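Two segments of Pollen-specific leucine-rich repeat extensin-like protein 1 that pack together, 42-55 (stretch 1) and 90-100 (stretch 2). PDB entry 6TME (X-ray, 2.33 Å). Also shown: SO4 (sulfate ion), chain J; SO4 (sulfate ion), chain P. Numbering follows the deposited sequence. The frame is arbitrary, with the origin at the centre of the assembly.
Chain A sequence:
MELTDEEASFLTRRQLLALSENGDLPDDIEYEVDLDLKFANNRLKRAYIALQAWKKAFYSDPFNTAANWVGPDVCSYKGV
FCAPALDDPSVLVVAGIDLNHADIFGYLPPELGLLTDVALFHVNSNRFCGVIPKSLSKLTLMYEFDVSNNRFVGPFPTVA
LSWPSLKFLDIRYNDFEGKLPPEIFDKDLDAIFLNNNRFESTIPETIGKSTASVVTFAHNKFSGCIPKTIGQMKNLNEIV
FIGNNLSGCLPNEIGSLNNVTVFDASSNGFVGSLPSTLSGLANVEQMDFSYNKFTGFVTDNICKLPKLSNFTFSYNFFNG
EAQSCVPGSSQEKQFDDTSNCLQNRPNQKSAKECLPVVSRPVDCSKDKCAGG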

# COMPACT_ATOMS: atom_id res chain seq x y z
N ASN A 42 32.77 -0.51 -20.12
CA ASN A 42 32.05 -1.75 -20.43
C ASN A 42 30.86 -1.94 -19.50
O ASN A 42 31.01 -2.10 -18.28
N ARG A 43 29.69 -1.98 -20.11
CA ARG A 43 28.43 -1.83 -19.39
C ARG A 43 28.10 -3.05 -18.54
O ARG A 43 27.69 -2.92 -17.38
N LEU A 44 28.26 -4.26 -19.09
CA LEU A 44 27.94 -5.45 -18.29
C LEU A 44 29.00 -5.70 -17.21
O LEU A 44 28.69 -6.30 -16.19
N LYS A 45 30.23 -5.23 -17.43
CA LYS A 45 31.23 -5.24 -16.38
C LYS A 45 30.76 -4.44 -15.16
O LYS A 45 30.93 -4.87 -14.01
N ARG A 46 30.16 -3.28 -15.40
CA ARG A 46 29.58 -2.50 -14.32
C ARG A 46 28.51 -3.31 -13.58
O ARG A 46 28.42 -3.26 -12.34
N ALA A 47 27.71 -4.10 -14.31
CA ALA A 47 26.74 -4.95 -13.62
C ALA A 47 27.44 -6.06 -12.85
O ALA A 47 27.01 -6.41 -11.74
N TYR A 48 28.51 -6.62 -13.43
CA TYR A 48 29.25 -7.69 -12.78
C TYR A 48 29.81 -7.23 -11.43
O TYR A 48 29.69 -7.93 -10.42
N ILE A 49 30.44 -6.06 -11.42
CA ILE A 49 31.00 -5.52 -10.18
C ILE A 49 29.90 -5.29 -9.14
O ILE A 49 30.03 -5.68 -7.97
N ALA A 50 28.79 -4.67 -9.56
CA ALA A 50 27.64 -4.47 -8.68
C ALA A 50 27.18 -5.78 -8.05
O ALA A 50 26.99 -5.87 -6.82
N LEU A 51 27.00 -6.82 -8.87
CA LEU A 51 26.41 -8.04 -8.34
C LEU A 51 27.39 -8.80 -7.46
O LEU A 51 26.99 -9.42 -6.48
N GLN A 52 28.69 -8.75 -7.80
CA GLN A 52 29.69 -9.38 -6.94
C GLN A 52 29.85 -8.63 -5.63
O GLN A 52 30.08 -9.25 -4.58
N ALA A 53 29.76 -7.29 -5.65
CA ALA A 53 29.78 -6.56 -4.38
C ALA A 53 28.57 -6.92 -3.53
O ALA A 53 28.67 -7.01 -2.31
N TRP A 54 27.42 -7.19 -4.17
CA TRP A 54 26.22 -7.56 -3.42
C TRP A 54 26.35 -8.95 -2.81
O TRP A 54 26.06 -9.14 -1.62
N LYS A 55 26.82 -9.91 -3.60
CA LYS A 55 27.04 -11.27 -3.11
C LYS A 55 28.02 -11.32 -1.94
O LYS A 55 27.86 -12.13 -1.02
N SER A 90 20.00 -3.48 -29.89
CA SER A 90 21.15 -4.34 -30.13
C SER A 90 22.11 -4.40 -28.93
O SER A 90 23.04 -5.20 -28.94
N VAL A 91 21.90 -3.56 -27.92
CA VAL A 91 22.69 -3.59 -26.69
C VAL A 91 21.94 -4.37 -25.61
O VAL A 91 20.72 -4.23 -25.46
N LEU A 92 22.68 -5.20 -24.88
CA LEU A 92 22.18 -6.02 -23.78
C LEU A 92 22.44 -5.31 -22.46
O LEU A 92 23.57 -4.87 -22.22
N VAL A 93 21.40 -5.21 -21.61
CA VAL A 93 21.50 -4.54 -20.31
C VAL A 93 20.81 -5.37 -19.24
O VAL A 93 19.91 -6.17 -19.53
N VAL A 94 21.24 -5.18 -18.00
CA VAL A 94 20.55 -5.73 -16.83
C VAL A 94 19.41 -4.77 -16.49
O VAL A 94 19.64 -3.64 -16.05
N ALA A 95 18.18 -5.22 -16.70
CA ALA A 95 17.00 -4.38 -16.60
C ALA A 95 16.17 -4.69 -15.39
O ALA A 95 15.30 -3.88 -15.02
N GLY A 96 16.41 -5.83 -14.76
CA GLY A 96 15.56 -6.28 -13.68
C GLY A 96 16.29 -7.14 -12.69
O GLY A 96 17.20 -7.90 -13.04
N ILE A 97 15.90 -7.01 -11.43
CA ILE A 97 16.36 -7.85 -10.35
C ILE A 97 15.10 -8.37 -9.67
O ILE A 97 14.18 -7.60 -9.40
N ASP A 98 15.04 -9.67 -9.44
CA ASP A 98 13.88 -10.25 -8.78
C ASP A 98 14.37 -11.42 -7.94
O ASP A 98 14.65 -12.49 -8.48
N LEU A 99 14.44 -11.20 -6.63
CA LEU A 99 14.81 -12.18 -5.61
C LEU A 99 13.65 -12.43 -4.64
O LEU A 99 13.88 -12.83 -3.49
N ASN A 100 12.41 -12.20 -5.07
CA ASN A 100 11.25 -12.39 -4.20
C ASN A 100 11.30 -13.74 -3.52
O ASN A 100 11.51 -14.77 -4.17

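Helix 43-55 lies over strand 92-98, the two axes approaching to 8.5 Å with their N-to-C directions 39° apart, and the contact, which buries 430 Å² in all, is made by side chains without a hydrogen bond between the stretches. At its apolar centre Ala-47 and Val-94 both point toward the opposing segment. Ala-47 carries only its CB methyl, and the CA atoms of Ala-47 and Val-94 are 7.0 Å apart here; Val-94, chi1 t, sets its CG2 3.7 Å from Ala-47 CB. The same CG2 of Val-94 lies 4.1 Å from CD2 of Leu-44, one turn earlier in the helix. Leu-44 (m, t) leaves its backbone sideways, but its end comes nearer to the strand, and its other methyl, CD1, meets Leu-92 CD2 at 4.0 Å. Leu-92 (t, p) also starts sideways and is exposed, so this pair closes the apolar patch toward the surface.

Toward the C-terminal end of the helix the backbones diverge, the CA atoms of Leu-51 and Ile-97 being 10.3 Å apart, and longer side chains span the gap. Leu-51 (m, t) brings CD2 to 4.1 Å from CD1 of Ile-97 (m, m). On the other branch of Ile-97, CG2 lies 3.9 Å from Trp-54 CZ3, at the edge of the indole and near its plane. Trp-54, whose CA-to-CB bond points toward stretch 2, has chi1 t and chi2 at 7°, and its CH2 comes within 3.6 Å of CD1 of Leu-99 (m, t). Its NE1 is hydrogen-bonded elsewhere in the structure, so the buried indole keeps a polar partner.

At the other end, Arg-43 (t, t, m) forms the polar edge, yet it touches stretch 2 through carbon: its CD is 3.7 Å from Val-93 CG1 and 4.2 Å from Val-91 CG1. Val-93 (m) sits at the edge of the guanidinium, near its plane, while CG1 of Val-91 (t) lies over one face. Its polar partner is a sulfate, probably from the crystallisation liquor: Arg-43 NE donates a hydrogen bond to O1 of SO4 (chain J) at 3.3 Å, with an angle of 135°. Beyond reach of stretch 2, SO4 (chain P) accepts a very short 2.4 Å hydrogen bond at O1 from Lys-45 NZ and a weak one at O4 from Asn-42 N, 3.3 Å away. Asn-42 OD1 receives Lys-45 N at 3.0 Å, satisfying an amide in the first turn of the helix.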

# COMPACT_ATOMS: atom_id res chain seq x y z
CB ASN A 42 33.00 -2.96 -20.37
CG ASN A 42 32.32 -4.27 -20.76
OD1 ASN A 42 31.29 -4.65 -20.20
ND2 ASN A 42 32.88 -4.95 -21.76
CB ARG A 43 27.33 -1.53 -20.40
CG ARG A 43 25.93 -1.56 -19.91
CD ARG A 43 24.99 -1.11 -21.02
NE ARG A 43 25.40 0.16 -21.60
CZ ARG A 43 24.57 1.13 -21.94
NH1 ARG A 43 23.26 0.99 -21.74
NH2 ARG A 43 25.04 2.26 -22.47
CB LEU A 44 27.76 -6.68 -19.18
CG LEU A 44 26.43 -6.67 -19.95
CD1 LEU A 44 26.34 -7.78 -20.98
CD2 LEU A 44 25.23 -6.75 -19.01
CB LYS A 45 32.54 -4.68 -16.93
CG LYS A 45 33.62 -4.49 -15.90
CD LYS A 45 34.96 -4.11 -16.51
CE LYS A 45 36.04 -4.06 -15.42
NZ LYS A 45 37.26 -3.31 -15.82
CB ARG A 46 29.01 -1.21 -14.89
CG ARG A 46 30.06 -0.11 -14.96
CD ARG A 46 29.63 0.97 -15.91
NE ARG A 46 28.29 1.45 -15.60
CZ ARG A 46 27.37 1.71 -16.52
NH1 ARG A 46 27.66 1.55 -17.80
NH2 ARG A 46 26.16 2.15 -16.16
CB ALA A 47 25.74 -5.56 -14.60
CB TYR A 48 30.40 -8.17 -13.68
CG TYR A 48 31.32 -9.16 -13.00
CD1 TYR A 48 30.94 -10.49 -12.83
CD2 TYR A 48 32.56 -8.77 -12.48
CE1 TYR A 48 31.75 -11.40 -12.21
CE2 TYR A 48 33.39 -9.68 -11.85
CZ TYR A 48 32.98 -11.00 -11.72
OH TYR A 48 33.76 -11.93 -11.07
CB ILE A 49 31.78 -4.22 -10.49
CG1 ILE A 49 33.04 -4.55 -11.31
CG2 ILE A 49 32.11 -3.45 -9.20
CD1 ILE A 49 33.65 -3.32 -12.07
CB ALA A 50 26.48 -3.85 -9.46
CB LEU A 51 25.90 -8.93 -9.46
CG LEU A 51 24.72 -8.34 -10.24
CD1 LEU A 51 24.55 -9.08 -11.58
CD2 LEU A 51 23.44 -8.33 -9.41
CB GLN A 52 31.05 -9.51 -7.66
CG GLN A 52 31.11 -10.59 -8.77
CD GLN A 52 30.74 -11.97 -8.26
OE1 GLN A 52 31.12 -12.35 -7.16
NE2 GLN A 52 30.00 -12.74 -9.06
CB ALA A 53 29.83 -5.05 -4.63
CB TRP A 54 24.99 -7.48 -4.34
CG TRP A 54 23.69 -7.31 -3.61
CD1 TRP A 54 23.51 -7.08 -2.27
CD2 TRP A 54 22.38 -7.36 -4.19
NE1 TRP A 54 22.17 -7.00 -1.98
CE2 TRP A 54 21.45 -7.15 -3.14
CE3 TRP A 54 21.89 -7.56 -5.49
CZ2 TRP A 54 20.07 -7.15 -3.35
CZ3 TRP A 54 20.52 -7.55 -5.71
CH2 TRP A 54 19.62 -7.35 -4.64
CB LYS A 55 27.52 -12.16 -4.25
CG LYS A 55 27.78 -13.62 -3.89
CD LYS A 55 28.41 -14.35 -5.08
CE LYS A 55 28.44 -15.88 -4.89
NZ LYS A 55 29.18 -16.53 -6.03
CB SER A 90 21.91 -3.84 -31.36
OG SER A 90 22.64 -2.69 -31.03
CB VAL A 91 23.03 -2.16 -26.23
CG1 VAL A 91 23.74 -2.20 -24.87
CG2 VAL A 91 23.89 -1.48 -27.31
CB LEU A 92 22.88 -7.38 -23.77
CG LEU A 92 22.36 -8.45 -22.80
CD1 LEU A 92 20.95 -8.89 -23.18
CD2 LEU A 92 23.30 -9.66 -22.77
CB VAL A 93 20.89 -3.11 -20.33
CG1 VAL A 93 21.50 -2.24 -21.43
CG2 VAL A 93 19.36 -3.15 -20.44
CB VAL A 94 21.50 -5.92 -15.63
CG1 VAL A 94 20.70 -6.27 -14.37
CG2 VAL A 94 22.54 -7.00 -15.92
CB ALA A 95 16.12 -4.52 -17.86
CB ILE A 97 17.24 -7.07 -9.37
CG1 ILE A 97 18.48 -6.55 -10.10
CG2 ILE A 97 17.53 -7.91 -8.15
CD1 ILE A 97 19.53 -7.61 -10.36
CB ASP A 98 12.80 -10.69 -9.76
CG ASP A 98 11.49 -11.04 -9.06
OD1 ASP A 98 11.50 -11.39 -7.85
OD2 ASP A 98 10.42 -10.96 -9.72
CB LEU A 99 16.05 -11.70 -4.85
CG LEU A 99 17.28 -11.44 -5.73
CD1 LEU A 99 18.44 -10.74 -4.97
CD2 LEU A 99 17.75 -12.77 -6.36
CB ASN A 100 9.94 -12.26 -4.98
CG ASN A 100 9.55 -10.83 -5.23
OD1 ASN A 100 10.17 -9.90 -4.71
ND2 ASN A 100 8.53 -10.64 -6.04
S SO4 J . 28.54 0.76 -23.67
O1 SO4 J . 28.07 -0.58 -23.33
O2 SO4 J . 29.86 0.65 -24.30
O3 SO4 J . 27.62 1.42 -24.62
O4 SO4 J . 28.65 1.52 -22.43
S SO4 P . 36.68 -0.65 -18.08
O1 SO4 P . 37.07 -1.11 -16.75
O2 SO4 P . 36.84 -1.73 -19.05
O3 SO4 P . 37.52 0.48 -18.46
O4 SO4 P . 35.28 -0.23 -18.04